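Local coordinates for protein dihydrofolate reductase (Moritella profunda, PDB 3IA4) that reduces 7,8-dihydrofolate to 5,6,7,8-tetrahydrofolate with NADPH as the hydride donor, and is caught with its cofactor and the inhibitor methotrexate bound, at residues A[26-31]-A[151-156]; A[110-115]-A[156-161]. All coordinates share one frame; numbering follows the deposited sequence.

Contact 1. Residues A[26-31]-A[151-156]; sequences PAELQL and HNYRFS. With MTX (methotrexate), chain F.
The helical segment 26-31 runs alongside the strand of 151-156 in nearly the same direction, the axes of these short segments 13° apart and 10.6 Å from each other at closest approach. At that separation the backbones do not bond to one another, and the gap is bridged by the side chains of A27, E28 and L31 on the helix and Y153 and F155 on the strand. Y153 reaches across to the helix: its CG sits between the backbone N and the carbonyl carbon (chi1 65°), and the phenol extends to the helix, where OH lies 3.1 Å from A27 CB. A27 CB already lies tight against this hydroxyl, and a small methyl suits so close an approach. The same OH meets a water at 2.6 Å, and that water donates to A27 O at 3.0 Å, so the hydroxyl is tied to the helix backbone indirectly. This is the helix that lies against the central sheet in the dihydrofolate reductase fold and presents its acidic residue to the pteridine. E28 accepts a nearly straight hydrogen bond (176°) from methotrexate NA2 to OE2, 2.7 Å long, while OE1 lies 2.7 Å from methotrexate N1; both carboxylate oxygens thus face the diaminopyrimidine end of the inhibitor. CG of E28 lies obliquely to the Y153 ring. One turn on, L31 fills the space between the two aromatic residues. Its CG is anti to the backbone N, beside the carbonyl carbon; CD1 lies at the edge of the Y153 ring, 4.2 Å from CE2, and also 4.0 Å from F155 CB, while the second branch, CD2, lies against F155 CD1. The Y153 ring also meets the ring of Y143 on strand 135-143, their planes nearly parallel.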
ATOM      1  N   PRO A  26     -12.682   4.931   8.153  1.00 13.92           N
ATOM      2  CA  PRO A  26     -11.828   6.111   8.183  1.00 15.28           C
ATOM      3  C   PRO A  26     -10.616   5.944   9.070  1.00 18.48           C
ATOM      4  O   PRO A  26      -9.572   6.520   8.764  1.00 18.07           O
ATOM      5  CB  PRO A  26     -12.727   7.196   8.824  1.00 19.32           C
ATOM      6  CG  PRO A  26     -14.035   6.514   9.159  1.00 18.79           C
ATOM      7  CD  PRO A  26     -14.084   5.184   8.503  1.00 16.98           C
ATOM      8  N   ALA A  27     -10.732   5.226  10.185  1.00 15.47           N
ATOM      9  CA  ALA A  27      -9.586   5.096  11.064  1.00 17.38           C
ATOM     10  C   ALA A  27      -8.416   4.378  10.431  1.00 16.13           C
ATOM     11  O   ALA A  27      -7.269   4.530  10.874  1.00 17.98           O
ATOM     12  CB  ALA A  27      -9.971   4.334  12.369  1.00 20.67           C
ATOM     13  N   GLU A  28      -8.706   3.492   9.483  1.00 13.89           N
ATOM     14  CA  GLU A  28      -7.656   2.738   8.811  1.00 15.74           C
ATOM     15  C   GLU A  28      -6.753   3.692   8.032  1.00 15.97           C
ATOM     16  O   GLU A  28      -5.564   3.421   7.877  1.00 16.54           O
ATOM     17  CB  GLU A  28      -8.238   1.711   7.865  1.00 15.74           C
ATOM     18  CG  GLU A  28      -7.364   0.477   7.755  1.00 14.62           C
ATOM     19  CD  GLU A  28      -6.182   0.617   6.787  1.00 16.98           C
ATOM     20  OE1 GLU A  28      -6.378   1.238   5.727  1.00 16.76           O
ATOM     21  OE2 GLU A  28      -5.074   0.096   7.094  1.00 14.15           O
ATOM     22  N   LEU A  29      -7.287   4.802   7.544  1.00 16.43           N
ATOM     23  CA  LEU A  29      -6.414   5.753   6.807  1.00 18.25           C
ATOM     24  C   LEU A  29      -5.438   6.413   7.739  1.00 17.84           C
ATOM     25  O   LEU A  29      -4.355   6.870   7.299  1.00 15.48           O
ATOM     26  CB  LEU A  29      -7.197   6.883   6.101  1.00 18.60           C
ATOM     27  CG  LEU A  29      -8.135   6.434   4.997  1.00 23.21           C
ATOM     28  CD1 LEU A  29      -8.924   7.648   4.394  1.00 28.33           C
ATOM     29  CD2 LEU A  29      -7.358   5.693   3.909  1.00 24.59           C
ATOM     30  N   GLN A  30      -5.837   6.538   9.006  1.00 20.22           N
ATOM     31  CA  GLN A  30      -4.934   7.058  10.036  1.00 18.55           C
ATOM     32  C   GLN A  30      -3.814   6.059  10.307  1.00 17.63           C
ATOM     33  O   GLN A  30      -2.681   6.448  10.574  1.00 16.37           O
ATOM     34  CB  GLN A  30      -5.675   7.372  11.342  1.00 22.43           C
ATOM     35  CG  GLN A  30      -6.688   8.499  11.160  1.00 20.11           C
ATOM     36  CD  GLN A  30      -6.080   9.763  10.570  1.00 27.89           C
ATOM     37  OE1 GLN A  30      -5.044  10.246  11.043  1.00 29.55           O
ATOM     38  NE2 GLN A  30      -6.710  10.296   9.520  1.00 29.18           N
ATOM     39  N   LEU A  31      -4.130   4.762  10.263  1.00 14.02           N
ATOM     40  CA  LEU A  31      -3.079   3.765  10.374  1.00 14.87           C
ATOM     41  C   LEU A  31      -2.118   3.887   9.206  1.00 16.47           C
ATOM     42  O   LEU A  31      -0.896   3.806   9.370  1.00 13.72           O
ATOM     43  CB  LEU A  31      -3.719   2.354  10.404  1.00 15.68           C
ATOM     44  CG  LEU A  31      -2.843   1.117  10.597  1.00 18.40           C
ATOM     45  CD1 LEU A  31      -3.707  -0.099  10.990  1.00 19.95           C
ATOM     46  CD2 LEU A  31      -2.025   0.855   9.298  1.00 21.33           C
ATOM     47  N   HIS A 151     -16.213  -2.321  11.089  1.00 13.57           N
ATOM     48  CA  HIS A 151     -15.643  -3.652  11.002  1.00 14.39           C
ATOM     49  C   HIS A 151     -14.441  -3.744  11.892  1.00 14.18           C
ATOM     50  O   HIS A 151     -13.685  -2.787  11.989  1.00 12.49           O
ATOM     51  CB  HIS A 151     -15.132  -3.885   9.528  1.00 14.53           C
ATOM     52  CG  HIS A 151     -16.134  -3.480   8.497  1.00 15.86           C
ATOM     53  ND1 HIS A 151     -17.376  -4.064   8.423  1.00 17.14           N
ATOM     54  CD2 HIS A 151     -16.085  -2.566   7.492  1.00 15.32           C
ATOM     55  CE1 HIS A 151     -18.075  -3.501   7.448  1.00 16.94           C
ATOM     56  NE2 HIS A 151     -17.314  -2.596   6.859  1.00 15.95           N
ATOM     57  N   ASN A 152     -14.227  -4.915  12.499  1.00 11.00           N
ATOM     58  CA  ASN A 152     -12.997  -5.174  13.196  1.00 14.49           C
ATOM     59  C   ASN A 152     -11.842  -5.199  12.187  1.00 13.52           C
ATOM     60  O   ASN A 152     -12.005  -5.698  11.085  1.00 15.55           O
ATOM     61  CB  ASN A 152     -13.061  -6.557  13.811  1.00 15.12           C
ATOM     62  CG  ASN A 152     -14.123  -6.677  14.902  1.00 22.48           C
ATOM     63  OD1 ASN A 152     -14.386  -5.730  15.584  1.00 19.22           O
ATOM     64  ND2 ASN A 152     -14.727  -7.856  15.053  1.00 25.83           N
ATOM     65  N   TYR A 153     -10.699  -4.699  12.598  1.00 12.14           N
ATOM     66  CA  TYR A 153      -9.482  -4.841  11.751  1.00 10.44           C
ATOM     67  C   TYR A 153      -8.263  -4.960  12.604  1.00 14.94           C
ATOM     68  O   TYR A 153      -8.331  -4.752  13.826  1.00 15.33           O
ATOM     69  CB  TYR A 153      -9.381  -3.736  10.687  1.00 11.47           C
ATOM     70  CG  TYR A 153      -9.208  -2.327  11.258  1.00 15.45           C
ATOM     71  CD1 TYR A 153     -10.299  -1.607  11.720  1.00 16.88           C
ATOM     72  CD2 TYR A 153      -7.950  -1.760  11.345  1.00 16.92           C
ATOM     73  CE1 TYR A 153     -10.121  -0.298  12.271  1.00 22.89           C
ATOM     74  CE2 TYR A 153      -7.761  -0.459  11.857  1.00 18.90           C
ATOM     75  CZ  TYR A 153      -8.851   0.249  12.311  1.00 22.51           C
ATOM     76  OH  TYR A 153      -8.648   1.530  12.829  1.00 28.70           O
ATOM     77  N   ARG A 154      -7.154  -5.376  12.003  1.00 11.31           N
ATOM     78  CA  ARG A 154      -5.963  -5.560  12.826  1.00 11.87           C
ATOM     79  C   ARG A 154      -4.768  -5.300  11.925  1.00 14.37           C
ATOM     80  O   ARG A 154      -4.852  -5.401  10.699  1.00 13.35           O
ATOM     81  CB  ARG A 154      -5.887  -6.965  13.465  1.00 12.33           C
ATOM     82  CG  ARG A 154      -5.637  -8.018  12.436  1.00 14.91           C
ATOM     83  CD  ARG A 154      -5.774  -9.438  13.039  1.00 19.96           C
ATOM     84  NE  ARG A 154      -5.651 -10.444  11.971  1.00 20.40           N
ATOM     85  CZ  ARG A 154      -6.673 -10.870  11.229  1.00 20.24           C
ATOM     86  NH1 ARG A 154      -6.465 -11.779  10.267  1.00 19.71           N
ATOM     87  NH2 ARG A 154      -7.913 -10.371  11.415  1.00 21.46           N
ATOM     88  N   PHE A 155      -3.684  -4.897  12.553  1.00 13.94           N
ATOM     89  CA  PHE A 155      -2.406  -4.674  11.854  1.00 12.47           C
ATOM     90  C   PHE A 155      -1.392  -5.777  12.111  1.00 14.17           C
ATOM     91  O   PHE A 155      -1.248  -6.249  13.230  1.00 13.43           O
ATOM     92  CB  PHE A 155      -1.849  -3.363  12.371  1.00 14.92           C
ATOM     93  CG  PHE A 155      -0.529  -3.040  11.788  1.00 15.51           C
ATOM     94  CD1 PHE A 155      -0.438  -2.784  10.412  1.00 17.12           C
ATOM     95  CD2 PHE A 155       0.639  -3.083  12.553  1.00 17.26           C
ATOM     96  CE1 PHE A 155       0.793  -2.538   9.816  1.00 16.01           C
ATOM     97  CE2 PHE A 155       1.898  -2.818  11.953  1.00 19.33           C
ATOM     98  CZ  PHE A 155       1.964  -2.562  10.591  1.00 17.10           C
ATOM     99  N   SER A 156      -0.663  -6.194  11.067  1.00 11.42           N
ATOM    100  CA  SER A 156       0.370  -7.199  11.225  1.00 14.26           C
ATOM    101  C   SER A 156       1.547  -6.768  10.365  1.00 14.41           C
ATOM    102  O   SER A 156       1.392  -6.629   9.140  1.00 14.32           O
ATOM    103  CB  SER A 156      -0.205  -8.550  10.733  1.00 18.36           C
ATOM    104  OG  SER A 156       0.752  -9.572  10.661  1.00 19.50           O
TER
HETATM  105  N1  MTX F 164      -4.490   1.361   3.819  1.00 10.81           N
HETATM  106  C2  MTX F 164      -3.396   0.582   3.945  1.00  8.12           C
HETATM  107  NA2 MTX F 164      -3.259  -0.107   5.094  1.00  9.73           N
HETATM  108  N3  MTX F 164      -2.463   0.513   2.949  1.00  8.82           N
HETATM  109  C4  MTX F 164      -2.605   1.241   1.800  1.00  8.50           C
HETATM  110  NA4 MTX F 164      -1.701   1.110   0.859  1.00  8.39           N
HETATM  111  C4A MTX F 164      -3.686   2.056   1.677  1.00 11.14           C
HETATM  112  N5  MTX F 164      -3.816   2.829   0.546  1.00 12.63           N
HETATM  113  C6  MTX F 164      -4.917   3.638   0.424  1.00 16.12           C
HETATM  114  C7  MTX F 164      -5.892   3.743   1.414  1.00 16.40           C
HETATM  115  N8  MTX F 164      -5.740   2.976   2.577  1.00 16.22           N
HETATM  116  C8A MTX F 164      -4.635   2.136   2.680  1.00 12.62           C
HETATM  117  C9  MTX F 164      -5.032   4.448  -0.862  1.00 18.05           C
HETATM  118  N10 MTX F 164      -6.061   5.487  -0.803  1.00 17.16           N
HETATM  119  CM  MTX F 164      -7.228   5.313  -1.702  1.00 23.53           C
HETATM  120  C11 MTX F 164      -5.682   8.870   1.665  1.00 17.48           C
HETATM  121  C12 MTX F 164      -6.816   8.703   0.881  1.00 20.13           C
HETATM  122  C13 MTX F 164      -6.942   7.604   0.057  1.00 20.34           C
HETATM  123  C14 MTX F 164      -5.936   6.637   0.039  1.00 19.97           C
HETATM  124  C15 MTX F 164      -4.822   6.820   0.856  1.00 18.40           C
HETATM  125  C16 MTX F 164      -4.635   7.949   1.606  1.00 20.82           C
HETATM  126  C   MTX F 164      -5.517   9.987   2.604  1.00 24.75           C
HETATM  127  O   MTX F 164      -6.164  11.197   2.408  1.00 24.98           O
HETATM  128  N   MTX F 164      -4.756   9.743   3.668  1.00 21.90           N
HETATM  129  CA  MTX F 164      -4.354  10.740   4.618  1.00 23.72           C
HETATM  130  CT  MTX F 164      -2.854  10.677   4.800  1.00 21.41           C
HETATM  131  O1  MTX F 164      -2.258   9.570   4.638  1.00 19.03           O
HETATM  132  O2  MTX F 164      -2.233  11.714   5.141  1.00 21.97           O
HETATM  133  CB  MTX F 164      -4.986  10.513   5.997  1.00 24.85           C
HETATM  134  CG  MTX F 164      -6.510  10.607   5.937  1.00 27.56           C
HETATM  135  CD  MTX F 164      -7.047  12.007   5.626  1.00 34.36           C
HETATM  136  OE1 MTX F 164      -8.292  12.234   5.580  1.00 40.21           O
HETATM  137  OE2 MTX F 164      -6.278  12.967   5.407  1.00 35.22           O
HETATM  138  O   HOH W   1      -6.356   2.692  13.055  1.00 31.69           O

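Contact 2. Residues A[110-115]-A[156-161]; sequences DRLYLT and SLLERV
Strands 111-115 and 156-160 run antiparallel, their axes 4.6 Å apart at closest approach, with L112-L158 and L114-S156 as hydrogen-bonded pairs and R111-E159 and Y113-L157 as non-hydrogen-bonded ones. A fifth bond, from R160 N to D110 O, closes the ladder with the donor above the carbonyl plane. Beside Y113, L157 points the same way; its CG lies anti to the backbone N (chi1 176°), and CD1 makes a CH-pi contact over one face of the phenol, 3.8 Å from the ring centroid and offset toward the rim. That methyl is also 3.9 Å from R111 CB. A flat aromatic surface suits a leucine methyl. At the polar end, the phenol OH is hydrogen-bonded to E92 OE2, and R111 NH1 forms a salt bridge with the same oxygen. Strand 111-117 stands between strands 2-9 and 153-160, where the dihydrofolate reductase sheet passes from parallel to antiparallel. An alanine in place of Y113 would probably leave L157 CD1 without the ring face it rests on and E92 without its phenol partner. The other face carries L112, L114 and L158, apolar residues that touch Y130; L114 CD1 and L158 CD1 meet at 4.1 Å. S156, on this face too, hydrogen-bonds through OG to E137.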
ATOM      1  N   ASP A 110      10.966  -6.724   1.610  1.00 10.75           N
ATOM      2  CA  ASP A 110      11.528  -7.132   2.877  1.00 13.76           C
ATOM      3  C   ASP A 110      10.435  -7.220   3.971  1.00 11.30           C
ATOM      4  O   ASP A 110      10.592  -8.012   4.919  1.00 12.77           O
ATOM      5  CB  ASP A 110      12.555  -6.061   3.299  1.00 13.30           C
ATOM      6  CG  ASP A 110      13.767  -6.008   2.367  1.00 20.55           C
ATOM      7  OD1 ASP A 110      14.137  -4.898   1.948  1.00 19.87           O
ATOM      8  OD2 ASP A 110      14.389  -7.068   2.063  1.00 20.36           O
ATOM      9  N   ARG A 111       9.424  -6.328   3.912  1.00 11.83           N
ATOM     10  CA  ARG A 111       8.372  -6.273   4.930  1.00 11.15           C
ATOM     11  C   ARG A 111       7.024  -6.052   4.241  1.00  9.98           C
ATOM     12  O   ARG A 111       6.974  -5.388   3.194  1.00 11.33           O
ATOM     13  CB  ARG A 111       8.594  -5.083   5.893  1.00 12.92           C
ATOM     14  CG  ARG A 111       9.859  -5.135   6.714  1.00 12.28           C
ATOM     15  CD  ARG A 111       9.916  -3.834   7.494  1.00 18.27           C
ATOM     16  NE  ARG A 111      10.999  -3.919   8.466  1.00 23.30           N
ATOM     17  CZ  ARG A 111      11.320  -2.899   9.253  1.00 26.30           C
ATOM     18  NH1 ARG A 111      10.704  -1.737   9.086  1.00 25.96           N
ATOM     19  NH2 ARG A 111      12.304  -3.026  10.146  1.00 28.28           N
ATOM     20  N   LEU A 112       5.960  -6.572   4.841  1.00  9.44           N
ATOM     21  CA  LEU A 112       4.591  -6.253   4.474  1.00  8.63           C
ATOM     22  C   LEU A 112       3.929  -5.645   5.685  1.00 10.20           C
ATOM     23  O   LEU A 112       3.950  -6.223   6.770  1.00 12.71           O
ATOM     24  CB  LEU A 112       3.810  -7.516   4.099  1.00  8.66           C
ATOM     25  CG  LEU A 112       4.414  -8.282   2.894  1.00  9.85           C
ATOM     26  CD1 LEU A 112       3.567  -9.561   2.656  1.00 11.42           C
ATOM     27  CD2 LEU A 112       4.590  -7.441   1.614  1.00 11.52           C
ATOM     28  N   TYR A 113       3.319  -4.487   5.504  1.00 10.20           N
ATOM     29  CA  TYR A 113       2.527  -3.879   6.556  1.00 10.06           C
ATOM     30  C   TYR A 113       1.086  -4.178   6.170  1.00  8.90           C
ATOM     31  O   TYR A 113       0.510  -3.518   5.309  1.00  9.38           O
ATOM     32  CB  TYR A 113       2.705  -2.347   6.548  1.00 10.65           C
ATOM     33  CG  TYR A 113       4.066  -1.829   7.019  1.00 11.82           C
ATOM     34  CD1 TYR A 113       4.108  -0.869   8.023  1.00 16.32           C
ATOM     35  CD2 TYR A 113       5.265  -2.218   6.417  1.00 12.50           C
ATOM     36  CE1 TYR A 113       5.287  -0.323   8.426  1.00 17.27           C
ATOM     37  CE2 TYR A 113       6.507  -1.668   6.857  1.00 13.11           C
ATOM     38  CZ  TYR A 113       6.463  -0.695   7.846  1.00 15.00           C
ATOM     39  OH  TYR A 113       7.655  -0.168   8.319  1.00 17.68           O
ATOM     40  N   LEU A 114       0.493  -5.203   6.765  1.00  9.34           N
ATOM     41  CA  LEU A 114      -0.847  -5.604   6.373  1.00 10.15           C
ATOM     42  C   LEU A 114      -1.890  -5.220   7.415  1.00 11.62           C
ATOM     43  O   LEU A 114      -1.788  -5.555   8.585  1.00 12.27           O
ATOM     44  CB  LEU A 114      -0.915  -7.135   6.191  1.00 10.18           C
ATOM     45  CG  LEU A 114       0.072  -7.712   5.136  1.00 10.15           C
ATOM     46  CD1 LEU A 114      -0.116  -9.188   4.908  1.00 12.78           C
ATOM     47  CD2 LEU A 114      -0.098  -6.963   3.788  1.00 11.30           C
ATOM     48  N   THR A 115      -2.948  -4.620   6.949  1.00 10.50           N
ATOM     49  CA  THR A 115      -4.145  -4.515   7.794  1.00 11.07           C
ATOM     50  C   THR A 115      -5.120  -5.573   7.287  1.00 14.07           C
ATOM     51  O   THR A 115      -5.311  -5.690   6.073  1.00 15.29           O
ATOM     52  CB  THR A 115      -4.739  -3.152   7.543  1.00  9.87           C
ATOM     53  OG1 THR A 115      -3.818  -2.173   8.052  1.00 11.16           O
ATOM     54  CG2 THR A 115      -6.105  -2.993   8.277  1.00 13.19           C
ATOM     55  N   SER A 156      -0.663  -6.194  11.067  1.00 11.42           N
ATOM     56  CA  SER A 156       0.370  -7.199  11.225  1.00 14.26           C
ATOM     57  C   SER A 156       1.547  -6.768  10.365  1.00 14.41           C
ATOM     58  O   SER A 156       1.392  -6.629   9.140  1.00 14.32           O
ATOM     59  CB  SER A 156      -0.205  -8.550  10.733  1.00 18.36           C
ATOM     60  OG  SER A 156       0.752  -9.572  10.661  1.00 19.50           O
ATOM     61  N   LEU A 157       2.715  -6.578  10.981  1.00 11.35           N
ATOM     62  CA  LEU A 157       3.892  -6.272  10.227  1.00 13.14           C
ATOM     63  C   LEU A 157       4.719  -7.538  10.062  1.00 12.62           C
ATOM     64  O   LEU A 157       5.171  -8.149  11.045  1.00 12.45           O
ATOM     65  CB  LEU A 157       4.614  -5.081  10.888  1.00 14.15           C
ATOM     66  CG  LEU A 157       5.951  -4.615  10.331  1.00 19.64           C
ATOM     67  CD1 LEU A 157       6.068  -4.640   8.892  1.00 20.69           C
ATOM     68  CD2 LEU A 157       6.285  -3.199  10.889  1.00 23.50           C
ATOM     69  N   LEU A 158       4.820  -7.995   8.808  1.00 11.58           N
ATOM     70  CA  LEU A 158       5.585  -9.204   8.504  1.00 10.27           C
ATOM     71  C   LEU A 158       6.942  -8.899   7.896  1.00 11.78           C
ATOM     72  O   LEU A 158       7.083  -8.024   7.006  1.00 13.68           O
ATOM     73  CB  LEU A 158       4.831 -10.086   7.514  1.00 10.48           C
ATOM     74  CG  LEU A 158       3.403 -10.498   7.838  1.00 11.54           C
ATOM     75  CD1 LEU A 158       2.838 -11.341   6.724  1.00 12.22           C
ATOM     76  CD2 LEU A 158       3.454 -11.304   9.134  1.00 12.86           C
ATOM     77  N   GLU A 159       7.928  -9.692   8.307  1.00 12.93           N
ATOM     78  CA  GLU A 159       9.273  -9.607   7.765  1.00 14.14           C
ATOM     79  C   GLU A 159       9.563 -10.876   6.997  1.00 15.61           C
ATOM     80  O   GLU A 159       9.329 -11.967   7.515  1.00 14.41           O
ATOM     81  CB  GLU A 159      10.225  -9.496   8.964  1.00 18.79           C
ATOM     82  CG  GLU A 159      11.584  -9.050   8.687  1.00 27.00           C
ATOM     83  CD  GLU A 159      12.368  -8.999  10.000  1.00 33.58           C
ATOM     84  OE1 GLU A 159      12.518 -10.065  10.636  1.00 37.25           O
ATOM     85  OE2 GLU A 159      12.791  -7.888  10.397  1.00 38.78           O
ATOM     86  N   ARG A 160      10.106 -10.742   5.782  1.00 11.44           N
ATOM     87  CA  ARG A 160      10.443 -11.911   4.972  1.00 16.00           C
ATOM     88  C   ARG A 160      11.513 -12.737   5.669  1.00 17.73           C
ATOM     89  O   ARG A 160      12.500 -12.186   6.188  1.00 16.58           O
ATOM     90  CB  ARG A 160      10.874 -11.477   3.552  1.00 15.87           C
ATOM     91  CG  ARG A 160      11.168 -12.617   2.645  1.00 14.67           C
ATOM     92  CD  ARG A 160       9.942 -13.304   2.052  1.00 14.01           C
ATOM     93  NE  ARG A 160      10.437 -14.489   1.326  1.00 19.19           N
ATOM     94  CZ  ARG A 160      10.770 -14.524   0.043  1.00 19.22           C
ATOM     95  NH1 ARG A 160      11.277 -15.682  -0.480  1.00 24.22           N
ATOM     96  NH2 ARG A 160      10.643 -13.450  -0.737  1.00 16.42           N
ATOM     97  N   VAL A 161      11.303 -14.058   5.699  1.00 17.47           N
ATOM     98  CA  VAL A 161      12.320 -15.033   6.148  1.00 18.51           C
ATOM     99  C   VAL A 161      12.808 -15.844   4.959  1.00 24.95           C
ATOM    100  O   VAL A 161      11.989 -16.429   4.251  1.00 25.74           O
ATOM    101  CB  VAL A 161      11.687 -16.007   7.215  1.00 21.13           C
ATOM    102  CG1 VAL A 161      12.704 -17.047   7.704  1.00 28.01           C
ATOM    103  CG2 VAL A 161      11.136 -15.224   8.379  1.00 25.85           C
TER
HETATM  104  O   HOH W   2      13.403  -9.487   5.706  1.00 30.76           O

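Contact 1 and contact 2 use successive parts of strand 153-160 and share S156. Contact 2 is main-chain pairing within the central sheet, buried around Y113, L114 and L157 but partly exposed toward D110 and R160. Contact 1 is more fully buried and joins a helix to that sheet through side chains and a water, with no direct hydrogen bond between its segments. The two meet where E28 OE2 lies 2.8 Å from T115 OG1, a probable hydrogen bond, and where L31 CD1 packs on T115. Contact 1 adjoins the inhibitor directly through E28 and its helix neighbours, whereas in contact 2 T115 lines the pocket and Y113 stands further back.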